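Local coordinates for LPXTG-motif cell wall anchor domain protein (Mobiluncus mulieris, PDB 5U5O) that probably serves in bacterial adhesion as part of a giant wall-attached surface adhesin whose Ig-like domains carry intramolecular disulfide, isopeptide and ester cross-links, at residues L171-K175 against C228-E232. Sequence-based numbering, arbitrary orientation. Where two conformers were deposited one is given.
Sequences LKLTK and CTISE
I230 presents both branches to the two leucines facing it. Its CG2 lies 3.9 Å from L173 CD2, and its CD1 sits 4.1 Å from L171 CD2. With CG1 opposite the carbonyl carbon (chi1 -58°), the CG1-CD1 arm is aimed at L171 and CG2 at L173; the L173 and I230 side chains lie alongside one another, pointing opposite ways. L171 CD2 also faces C228, which forms a disulfide with C200, but the 2.7 Å to SG is too short for ordinary packing, and C228 was modelled in two conformers, so that detail is doubtful. At the polar end, the K175 chain runs roughly perpendicular to that of E232. The lysine bends at chi2 (62°) and chi4, bringing CE within 3.3 Å of E232 OE2, a van der Waals approach and not an ion pair, since K175 NZ is the amide nitrogen of an isopeptide bond to N288 CG. That bond fixes the lysine end beside the buried carboxylate. The Y194 side chain packs beside K175. Outward from the centre, V284 packs on both leucines and F249 on I230, while F196 touches L173 and E232. No hydrogen bond joins the two strands: their axes run 10.3 Å apart, 18° from parallel, in facing sheets. This is the hydrophobic core of a β-sandwich in the DUF5979 region, closed at one end by a Lys-Asn isopeptide bond whose adjacent acid, E232, probably assisted its formation, as in related Ig-like adhesin domains.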
loop_
_atom_site.group_PDB
_atom_site.type_symbol
_atom_site.label_atom_id
_atom_site.label_comp_id
_atom_site.label_asym_id
_atom_site.label_seq_id
_atom_site.Cartn_x
_atom_site.Cartn_y
_atom_site.Cartn_z
ATOM N N LEU A 171 5.571 17.141 -3.088
ATOM C CA LEU A 171 5.992 18.175 -4.014
ATOM C C LEU A 171 5.920 19.508 -3.328
ATOM O O LEU A 171 4.843 19.976 -2.952
ATOM C CB LEU A 171 5.111 18.161 -5.250
ATOM C CG LEU A 171 5.394 19.210 -6.336
ATOM C CD1 LEU A 171 6.826 19.221 -6.851
ATOM C CD2 LEU A 171 4.428 18.947 -7.474
ATOM N N LYS A 172 7.083 20.159 -3.220
ATOM C CA LYS A 172 7.181 21.516 -2.725
ATOM C C LYS A 172 7.338 22.425 -3.921
ATOM O O LYS A 172 8.151 22.140 -4.814
ATOM C CB LYS A 172 8.377 21.691 -1.791
ATOM C CG LYS A 172 8.469 23.082 -1.173
ATOM C CD LYS A 172 9.801 23.339 -0.489
ATOM C CE LYS A 172 9.982 22.463 0.731
ATOM N NZ LYS A 172 11.118 22.920 1.574
ATOM N N LEU A 173 6.640 23.538 -3.916
ATOM C CA LEU A 173 6.729 24.549 -4.974
ATOM C C LEU A 173 7.038 25.853 -4.294
ATOM O O LEU A 173 6.352 26.267 -3.382
ATOM C CB LEU A 173 5.384 24.655 -5.722
ATOM C CG LEU A 173 5.357 25.715 -6.836
ATOM C CD1 LEU A 173 6.380 25.443 -7.950
ATOM C CD2 LEU A 173 3.938 25.832 -7.381
ATOM N N THR A 174 8.067 26.541 -4.795
ATOM C CA THR A 174 8.497 27.869 -4.338
ATOM C C THR A 174 8.389 28.829 -5.527
ATOM O O THR A 174 8.703 28.439 -6.658
ATOM C CB THR A 174 9.956 27.824 -3.840
ATOM O OG1 THR A 174 10.058 26.903 -2.755
ATOM C CG2 THR A 174 10.454 29.185 -3.354
ATOM N N LYS A 175 7.920 30.042 -5.267
ATOM C CA LYS A 175 7.841 31.084 -6.306
ATOM C C LYS A 175 8.964 32.092 -6.148
ATOM O O LYS A 175 9.178 32.610 -5.061
ATOM C CB LYS A 175 6.520 31.863 -6.241
ATOM C CG LYS A 175 6.289 32.816 -7.420
ATOM C CD LYS A 175 6.227 32.043 -8.724
ATOM C CE LYS A 175 5.598 32.728 -9.909
ATOM N NZ LYS A 175 6.448 33.800 -10.484
ATOM N N CYS A 228 2.909 14.511 -11.774
ATOM C CA CYS A 228 2.280 15.684 -11.224
ATOM C C CYS A 228 2.440 16.855 -12.232
ATOM O O CYS A 228 3.560 17.046 -12.800
ATOM C CB CYS A 228 2.997 15.996 -9.960
ATOM S SG CYS A 228 2.851 17.645 -9.291
ATOM N N THR A 229 1.402 17.629 -12.446
ATOM C CA THR A 229 1.455 18.823 -13.272
ATOM C C THR A 229 1.323 20.040 -12.384
ATOM O O THR A 229 0.612 20.046 -11.367
ATOM C CB THR A 229 0.400 18.821 -14.394
ATOM O OG1 THR A 229 -0.923 18.779 -13.845
ATOM C CG2 THR A 229 0.594 17.624 -15.320
ATOM N N ILE A 230 2.053 21.088 -12.776
ATOM C CA ILE A 230 2.002 22.380 -12.121
ATOM C C ILE A 230 1.595 23.371 -13.203
ATOM O O ILE A 230 2.263 23.451 -14.252
ATOM C CB ILE A 230 3.406 22.758 -11.568
ATOM C CG1 ILE A 230 3.907 21.710 -10.590
ATOM C CG2 ILE A 230 3.359 24.110 -10.876
ATOM C CD1 ILE A 230 5.388 21.791 -10.308
ATOM N N SER A 231 0.576 24.174 -12.936
ATOM C CA SER A 231 0.035 25.133 -13.889
ATOM C C SER A 231 -0.079 26.470 -13.205
ATOM O O SER A 231 -0.782 26.592 -12.194
ATOM C CB SER A 231 -1.376 24.715 -14.331
ATOM O OG SER A 231 -1.397 23.413 -14.884
ATOM N N GLU A 232 0.604 27.480 -13.736
ATOM C CA GLU A 232 0.471 28.838 -13.230
ATOM C C GLU A 232 -0.546 29.612 -14.048
ATOM O O GLU A 232 -0.622 29.455 -15.256
ATOM C CB GLU A 232 1.820 29.577 -13.310
ATOM C CG GLU A 232 1.810 30.871 -12.524
ATOM C CD GLU A 232 3.149 31.570 -12.483
ATOM O OE1 GLU A 232 4.191 30.940 -12.780
ATOM O OE2 GLU A 232 3.111 32.753 -12.112
#